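Local coordinates for transcription regulator (Lactobacillus plantarum WCFS1, PDB 3CLK), which probably represses or otherwise regulates transcription as a dimeric member of the LacI-type family, through a periplasmic-binding-protein-like domain that would sense a small effector, at residues D28-E33 / Y39-V44; P65-L70 / Q249-S254. All blocks are in the same frame, centred on the assembly; numbering follows the deposited sequence.

Interaction 1 (D28-E33 / Y39-V44); sequences DGIQEE and YNLIIV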
ATOM      1  N   ASP B  28       2.417  11.835   0.044  1.00 33.06           N
ATOM      2  CA  ASP B  28       1.435  12.731   0.645  1.00 33.88           C
ATOM      3  C   ASP B  28       2.153  13.975   1.147  1.00 33.07           C
ATOM      4  O   ASP B  28       1.663  15.091   0.981  1.00 33.17           O
ATOM      5  CB  ASP B  28       0.697  12.060   1.806  1.00 34.52           C
ATOM      6  CG  ASP B  28      -0.249  10.966   1.347  1.00 35.65           C
ATOM      7  OD1 ASP B  28      -0.853  11.106   0.261  1.00 37.56           O
ATOM      8  OD2 ASP B  28      -0.403   9.971   2.082  1.00 37.62           O
ATOM      9  N   GLY B  29       3.319  13.774   1.756  1.00 31.43           N
ATOM     10  CA  GLY B  29       4.089  14.892   2.267  1.00 32.40           C
ATOM     11  C   GLY B  29       4.573  15.788   1.142  1.00 33.04           C
ATOM     12  O   GLY B  29       4.567  17.013   1.267  1.00 32.36           O
ATOM     13  N   ILE B  30       4.995  15.173   0.042  1.00 34.21           N
ATOM     14  CA  ILE B  30       5.473  15.910  -1.123  1.00 35.13           C
ATOM     15  C   ILE B  30       4.309  16.680  -1.731  1.00 38.09           C
ATOM     16  O   ILE B  30       4.419  17.870  -2.034  1.00 37.40           O
ATOM     17  CB  ILE B  30       6.043  14.953  -2.200  1.00 34.23           C
ATOM     18  CG1 ILE B  30       7.333  14.306  -1.698  1.00 31.81           C
ATOM     19  CG2 ILE B  30       6.303  15.710  -3.497  1.00 34.04           C
ATOM     20  CD1 ILE B  30       7.890  13.261  -2.641  1.00 30.05           C
ATOM     21  N   GLN B  31       3.189  15.988  -1.900  1.00 41.20           N
ATOM     22  CA  GLN B  31       2.001  16.591  -2.476  1.00 44.79           C
ATOM     23  C   GLN B  31       1.571  17.825  -1.693  1.00 46.13           C
ATOM     24  O   GLN B  31       1.189  18.836  -2.281  1.00 47.04           O
ATOM     25  CB  GLN B  31       0.863  15.562  -2.525  1.00 46.87           C
ATOM     26  CG  GLN B  31      -0.437  16.080  -3.125  1.00 51.15           C
ATOM     27  CD  GLN B  31      -1.294  16.822  -2.114  1.00 54.19           C
ATOM     28  OE1 GLN B  31      -2.304  17.437  -2.467  1.00 55.69           O
ATOM     29  NE2 GLN B  31      -0.901  16.757  -0.844  1.00 54.54           N
ATOM     30  N   GLU B  32       1.649  17.753  -0.369  1.00 46.70           N
ATOM     31  CA  GLU B  32       1.244  18.882   0.456  1.00 48.09           C
ATOM     32  C   GLU B  32       2.203  20.063   0.387  1.00 48.14           C
ATOM     33  O   GLU B  32       1.774  21.206   0.243  1.00 48.46           O
ATOM     34  CB  GLU B  32       1.072  18.452   1.914  1.00 48.86           C
ATOM     35  CG  GLU B  32       0.617  19.584   2.818  1.00 49.99           C
ATOM     36  CD  GLU B  32       0.026  19.090   4.119  1.00 51.57           C
ATOM     37  OE1 GLU B  32      -0.956  18.315   4.066  1.00 51.36           O
ATOM     38  OE2 GLU B  32       0.537  19.484   5.189  1.00 51.64           O
ATOM     39  N   GLU B  33       3.497  19.789   0.493  1.00 48.17           N
ATOM     40  CA  GLU B  33       4.499  20.847   0.445  1.00 49.88           C
ATOM     41  C   GLU B  33       4.533  21.460  -0.951  1.00 50.55           C
ATOM     42  O   GLU B  33       4.811  22.648  -1.112  1.00 50.19           O
ATOM     43  CB  GLU B  33       5.874  20.287   0.812  1.00 49.77           C
ATOM     44  CG  GLU B  33       6.954  21.337   1.053  1.00 51.02           C
ATOM     45  CD  GLU B  33       6.627  22.272   2.207  1.00 51.54           C
ATOM     46  OE1 GLU B  33       5.844  21.883   3.099  1.00 51.87           O
ATOM     47  OE2 GLU B  33       7.167  23.398   2.230  1.00 52.56           O
ATOM     48  N   TYR B  39       3.410  24.237  -6.570  1.00 52.78           N
ATOM     49  CA  TYR B  39       4.044  23.323  -7.518  1.00 51.74           C
ATOM     50  C   TYR B  39       3.116  22.182  -7.923  1.00 50.46           C
ATOM     51  O   TYR B  39       2.176  21.849  -7.202  1.00 49.81           O
ATOM     52  CB  TYR B  39       5.307  22.718  -6.907  1.00 51.98           C
ATOM     53  CG  TYR B  39       6.393  23.704  -6.547  1.00 52.39           C
ATOM     54  CD1 TYR B  39       7.475  23.308  -5.766  1.00 52.13           C
ATOM     55  CD2 TYR B  39       6.351  25.025  -6.994  1.00 51.78           C
ATOM     56  CE1 TYR B  39       8.490  24.195  -5.436  1.00 52.37           C
ATOM     57  CE2 TYR B  39       7.362  25.924  -6.669  1.00 52.46           C
ATOM     58  CZ  TYR B  39       8.429  25.500  -5.888  1.00 52.92           C
ATOM     59  OH  TYR B  39       9.436  26.376  -5.550  1.00 54.12           O
ATOM     60  N   ASN B  40       3.394  21.583  -9.077  1.00 49.30           N
ATOM     61  CA  ASN B  40       2.617  20.455  -9.582  1.00 48.08           C
ATOM     62  C   ASN B  40       3.453  19.203  -9.327  1.00 45.98           C
ATOM     63  O   ASN B  40       4.644  19.307  -9.039  1.00 46.43           O
ATOM     64  CB  ASN B  40       2.359  20.606 -11.084  1.00 50.11           C
ATOM     65  CG  ASN B  40       1.641  21.900 -11.428  1.00 52.04           C
ATOM     66  OD1 ASN B  40       0.534  22.157 -10.952  1.00 52.31           O
ATOM     67  ND2 ASN B  40       2.270  22.722 -12.264  1.00 53.17           N
ATOM     68  N   LEU B  41       2.848  18.025  -9.441  1.00 44.32           N
ATOM     69  CA  LEU B  41       3.587  16.789  -9.193  1.00 42.39           C
ATOM     70  C   LEU B  41       3.259  15.620 -10.114  1.00 42.08           C
ATOM     71  O   LEU B  41       2.096  15.246 -10.270  1.00 42.09           O
ATOM     72  CB  LEU B  41       3.367  16.337  -7.745  1.00 42.37           C
ATOM     73  CG  LEU B  41       3.923  14.960  -7.363  1.00 42.81           C
ATOM     74  CD1 LEU B  41       5.444  15.011  -7.321  1.00 41.94           C
ATOM     75  CD2 LEU B  41       3.368  14.538  -6.009  1.00 41.70           C
ATOM     76  N   ILE B  42       4.292  15.043 -10.722  1.00 40.81           N
ATOM     77  CA  ILE B  42       4.099  13.878 -11.575  1.00 40.92           C
ATOM     78  C   ILE B  42       4.955  12.763 -10.991  1.00 41.23           C
ATOM     79  O   ILE B  42       6.046  13.011 -10.471  1.00 39.75           O
ATOM     80  CB  ILE B  42       4.527  14.116 -13.049  1.00 40.98           C
ATOM     81  CG1 ILE B  42       6.046  14.234 -13.153  1.00 42.07           C
ATOM     82  CG2 ILE B  42       3.852  15.360 -13.591  1.00 40.86           C
ATOM     83  CD1 ILE B  42       6.554  14.178 -14.583  1.00 41.75           C
ATOM     84  N   ILE B  43       4.456  11.539 -11.073  1.00 40.88           N
ATOM     85  CA  ILE B  43       5.169  10.392 -10.542  1.00 41.52           C
ATOM     86  C   ILE B  43       5.659   9.487 -11.667  1.00 41.45           C
ATOM     87  O   ILE B  43       4.864   8.912 -12.407  1.00 42.49           O
ATOM     88  CB  ILE B  43       4.258   9.585  -9.591  1.00 40.86           C
ATOM     89  CG1 ILE B  43       3.778  10.491  -8.452  1.00 41.95           C
ATOM     90  CG2 ILE B  43       5.004   8.380  -9.048  1.00 41.06           C
ATOM     91  CD1 ILE B  43       2.751   9.853  -7.530  1.00 41.57           C
ATOM     92  N   VAL B  44       6.974   9.375 -11.803  1.00 41.34           N
ATOM     93  CA  VAL B  44       7.544   8.528 -12.838  1.00 42.84           C
ATOM     94  C   VAL B  44       7.759   7.135 -12.275  1.00 43.12           C
ATOM     95  O   VAL B  44       8.620   6.919 -11.419  1.00 42.11           O
ATOM     96  CB  VAL B  44       8.884   9.080 -13.352  1.00 42.70           C
ATOM     97  CG1 VAL B  44       9.488   8.111 -14.350  1.00 42.99           C
ATOM     98  CG2 VAL B  44       8.667  10.440 -13.999  1.00 43.36           C
TER

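Interaction 2 (P65-L70 / Q249-S254); sequences PVMGIL and QQIHQS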
ATOM      1  N   PRO B  65      10.217  19.269 -19.170  1.00 57.58           N
ATOM      2  CA  PRO B  65      10.644  20.276 -18.194  1.00 56.23           C
ATOM      3  C   PRO B  65      10.117  20.063 -16.774  1.00 53.52           C
ATOM      4  O   PRO B  65       8.912  20.100 -16.537  1.00 52.37           O
ATOM      5  CB  PRO B  65      10.131  21.580 -18.803  1.00 57.13           C
ATOM      6  CG  PRO B  65      10.190  21.305 -20.276  1.00 57.60           C
ATOM      7  CD  PRO B  65       9.631  19.909 -20.360  1.00 57.59           C
ATOM      8  N   VAL B  66      11.038  19.834 -15.842  1.00 51.18           N
ATOM      9  CA  VAL B  66      10.702  19.651 -14.432  1.00 47.92           C
ATOM     10  C   VAL B  66      11.675  20.502 -13.629  1.00 45.94           C
ATOM     11  O   VAL B  66      12.833  20.652 -14.014  1.00 45.58           O
ATOM     12  CB  VAL B  66      10.832  18.176 -13.985  1.00 46.95           C
ATOM     13  CG1 VAL B  66       9.829  17.318 -14.732  1.00 47.46           C
ATOM     14  CG2 VAL B  66      12.250  17.679 -14.215  1.00 47.28           C
HETATM   15  N   MSE B  67      11.210  21.060 -12.517  1.00 43.92           N
HETATM   16  CA  MSE B  67      12.052  21.918 -11.694  1.00 42.07           C
HETATM   17  C   MSE B  67      12.889  21.152 -10.677  1.00 37.92           C
HETATM   18  O   MSE B  67      13.864  21.680 -10.138  1.00 33.58           O
HETATM   19  CB  MSE B  67      11.186  22.955 -10.978  1.00 48.01           C
HETATM   20  CG  MSE B  67      10.265  22.383  -9.916  1.00 54.83           C
HETATM   21 SE   MSE B  67       9.015  23.706  -9.276  1.00 67.37          SE
HETATM   22  CE  MSE B  67      10.291  24.993  -8.609  1.00 62.68           C
ATOM     23  N   GLY B  68      12.512  19.905 -10.417  1.00 34.07           N
ATOM     24  CA  GLY B  68      13.254  19.108  -9.460  1.00 29.72           C
ATOM     25  C   GLY B  68      12.830  17.656  -9.464  1.00 27.53           C
ATOM     26  O   GLY B  68      11.705  17.328  -9.853  1.00 26.41           O
ATOM     27  N   ILE B  69      13.733  16.785  -9.031  1.00 24.75           N
ATOM     28  CA  ILE B  69      13.453  15.355  -8.983  1.00 25.40           C
ATOM     29  C   ILE B  69      13.718  14.774  -7.602  1.00 23.02           C
ATOM     30  O   ILE B  69      14.780  14.992  -7.021  1.00 23.06           O
ATOM     31  CB  ILE B  69      14.315  14.581 -10.005  1.00 26.45           C
ATOM     32  CG1 ILE B  69      14.041  15.107 -11.418  1.00 25.63           C
ATOM     33  CG2 ILE B  69      13.995  13.088  -9.939  1.00 24.37           C
ATOM     34  CD1 ILE B  69      14.863  14.424 -12.488  1.00 24.54           C
ATOM     35  N   LEU B  70      12.738  14.044  -7.078  1.00 21.88           N
ATOM     36  CA  LEU B  70      12.864  13.399  -5.778  1.00 21.31           C
ATOM     37  C   LEU B  70      12.853  11.891  -6.026  1.00 21.49           C
ATOM     38  O   LEU B  70      11.948  11.373  -6.687  1.00 22.26           O
ATOM     39  CB  LEU B  70      11.690  13.794  -4.879  1.00 20.62           C
ATOM     40  CG  LEU B  70      11.567  15.293  -4.579  1.00 19.89           C
ATOM     41  CD1 LEU B  70      10.291  15.560  -3.781  1.00 21.74           C
ATOM     42  CD2 LEU B  70      12.789  15.750  -3.801  1.00 19.48           C
ATOM     43  N   GLN B 249      11.244  21.117   0.071  1.00 31.47           N
ATOM     44  CA  GLN B 249      11.865  22.347   0.557  1.00 33.19           C
ATOM     45  C   GLN B 249      13.300  22.485   0.052  1.00 33.28           C
ATOM     46  O   GLN B 249      13.818  23.596  -0.060  1.00 33.89           O
ATOM     47  CB  GLN B 249      11.831  22.403   2.091  1.00 32.18           C
ATOM     48  CG  GLN B 249      10.416  22.450   2.665  1.00 35.35           C
ATOM     49  CD  GLN B 249      10.389  22.624   4.172  1.00 35.34           C
ATOM     50  OE1 GLN B 249      11.076  21.914   4.902  1.00 35.61           O
ATOM     51  NE2 GLN B 249       9.585  23.570   4.644  1.00 37.73           N
ATOM     52  N   GLN B 250      13.948  21.363  -0.253  1.00 32.88           N
ATOM     53  CA  GLN B 250      15.310  21.413  -0.773  1.00 32.40           C
ATOM     54  C   GLN B 250      15.266  21.890  -2.224  1.00 33.19           C
ATOM     55  O   GLN B 250      16.151  22.629  -2.670  1.00 31.06           O
ATOM     56  CB  GLN B 250      15.985  20.038  -0.689  1.00 35.16           C
ATOM     57  CG  GLN B 250      16.390  19.625   0.719  1.00 35.84           C
ATOM     58  CD  GLN B 250      17.434  20.550   1.332  1.00 38.55           C
ATOM     59  OE1 GLN B 250      18.574  20.629   0.863  1.00 38.17           O
ATOM     60  NE2 GLN B 250      17.045  21.256   2.386  1.00 37.44           N
ATOM     61  N   ILE B 251      14.233  21.471  -2.955  1.00 32.50           N
ATOM     62  CA  ILE B 251      14.072  21.878  -4.350  1.00 34.46           C
ATOM     63  C   ILE B 251      13.735  23.362  -4.381  1.00 36.08           C
ATOM     64  O   ILE B 251      14.359  24.138  -5.105  1.00 36.12           O
ATOM     65  CB  ILE B 251      12.925  21.112  -5.047  1.00 32.13           C
ATOM     66  CG1 ILE B 251      13.260  19.621  -5.132  1.00 31.76           C
ATOM     67  CG2 ILE B 251      12.692  21.683  -6.434  1.00 31.73           C
ATOM     68  CD1 ILE B 251      12.169  18.782  -5.804  1.00 29.91           C
ATOM     69  N   HIS B 252      12.738  23.743  -3.588  1.00 36.80           N
ATOM     70  CA  HIS B 252      12.310  25.133  -3.503  1.00 38.55           C
ATOM     71  C   HIS B 252      13.501  26.021  -3.146  1.00 38.29           C
ATOM     72  O   HIS B 252      13.682  27.097  -3.709  1.00 39.22           O
ATOM     73  CB  HIS B 252      11.230  25.284  -2.430  1.00 40.13           C
ATOM     74  CG  HIS B 252      10.819  26.703  -2.178  1.00 40.71           C
ATOM     75  ND1 HIS B 252      10.375  27.140  -0.949  1.00 42.40           N
ATOM     76  CD2 HIS B 252      10.770  27.778  -2.999  1.00 41.94           C
ATOM     77  CE1 HIS B 252      10.069  28.423  -1.023  1.00 41.65           C
ATOM     78  NE2 HIS B 252      10.300  28.834  -2.257  1.00 41.02           N
ATOM     79  N   GLN B 253      14.308  25.555  -2.202  1.00 39.00           N
ATOM     80  CA  GLN B 253      15.478  26.290  -1.746  1.00 39.03           C
ATOM     81  C   GLN B 253      16.566  26.373  -2.815  1.00 40.46           C
ATOM     82  O   GLN B 253      17.356  27.321  -2.828  1.00 37.15           O
ATOM     83  CB  GLN B 253      16.036  25.628  -0.487  1.00 39.14           C
ATOM     84  CG  GLN B 253      17.196  26.353   0.165  1.00 39.58           C
ATOM     85  CD  GLN B 253      16.865  27.795   0.517  1.00 41.57           C
ATOM     86  OE1 GLN B 253      15.784  28.090   1.035  1.00 40.67           O
ATOM     87  NE2 GLN B 253      17.802  28.700   0.248  1.00 39.27           N
ATOM     88  N   SER B 254      16.604  25.386  -3.709  1.00 40.68           N
ATOM     89  CA  SER B 254      17.604  25.362  -4.772  1.00 42.35           C
ATOM     90  C   SER B 254      17.281  26.381  -5.861  1.00 43.72           C
ATOM     91  O   SER B 254      18.177  26.839  -6.568  1.00 44.64           O
ATOM     92  CB  SER B 254      17.705  23.965  -5.393  1.00 40.75           C
ATOM     93  OG  SER B 254      16.572  23.681  -6.193  1.00 40.03           O
TER

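Interaction 1 (D28-E33 / Y39-V44)
Ile30 and Leu41 meet in a small apolar contact between a helix and the edge strand that follows it, inside the first beta-alpha-beta crossover of the chain. Helix 22-34 leaves strand 11-15, and the chain returns as strand 41-44, which lies parallel to strand 11-15 and is the outermost strand of this sheet within the chain. The nearest CA atoms are those of Gln31 and Leu41, 6.9 Å apart, and 118 Å² is buried in all, nearly half of it on Leu41.

Ile30 offers its branch methyl rather than its chain end: CG2 lies 4.0 Å from Leu41 CD1 and equally far from Leu41 CD2, so it sits astride the fork of the leucine. The two side chains run at about a right angle to each other. With CG anti to the backbone N (chi1 172°), Leu41 sets both methyls against Ile30 CG2, and CD2 also reaches 4.3 Å from Gln31 CA. The amide of Gln31 leads away from the strand, and only its aliphatic base takes part.

Ile30 also packs on Leu72 of strand 68-72, on the far side of strand 11-15, and on Val248 of helix 240-256, while Ile43 and Val44 pair antiparallel with a strand of the second subunit. Across 28-33 and 39-44 the contact is purely apolar and only partly buried, which implies that close fit and the exclusion of apolar surface hold it, without directional bonds.

Interaction 2 (P65-L70 / Q249-S254)
Ile251 carries nearly all of this buried contact, in which helix 240-256, following strand 234-237 of the other lobe's sheet, packs on the parallel sheet of the N-terminal lobe, as in the two-lobed periplasmic-binding-protein-like fold. Strand 68-70 and helix 249-254 run nearly antiparallel, at 160°, with axes 8.9 Å apart. Of the 200 Å² buried, about half is on Ile251.

The first group of contacts is side chain against backbone. Gly68 and Ile251 have the nearest CA atoms, 5.9 Å apart, and Gly68 CA lies 3.8 Å from Ile251 CD1. A CB on Gly68 would come within 2.6 Å of that methyl, a clash, so the bare glycine backbone is what lets the isoleucine lie so close to the strand.

The second group is apolar side chains. Ile251 holds CG1 anti to the carbonyl carbon (chi1 -65°), extending CD1 to Leu70, whose CD2 is 3.7 Å away. The selenomethionine at Met67 adds a looser touch, CG to Ile251 CG2. Cutting Ile251 back to an alanine removes CG1, CG2 and CD1, and is likely to open a gap over Gly68 and leave Leu70 CD2 without this partner.

Between the two segments there are no hydrogen bonds; within the helix Ser254 OG donates to Ile251 O, in the carbonyl plane on a lone pair, and Gln250 OE1 bonds Ser264 OG beyond it. On the strand side, Gly68 and Leu70 both pair with Ala12 of strand 11-15. The Ile251 CG2 methyl rests 3.9 Å from the carbonyl oxygen Met67 O.

From the N terminus, strand 11-15 leads into helix 22-34, and interaction 1 closes a short loop of five residues between that helix and strand 41-44. Interaction 2 opens only afterwards, at 65-70, and closes 179 residues later, when helix 240-256 returns after the chain has laid down most of the other sheet. The two are therefore in series, neither nested nor crossed. Both reach the same parallel sheet, with centres about 11 Å apart, and they touch directly: Ile30 CD1 lies 3.5 Å from Leu70 CD1, and Tyr39 packs against both Met67 and His252. Together they join a local crossover near the dimer interface to a long-range closure of the lobe.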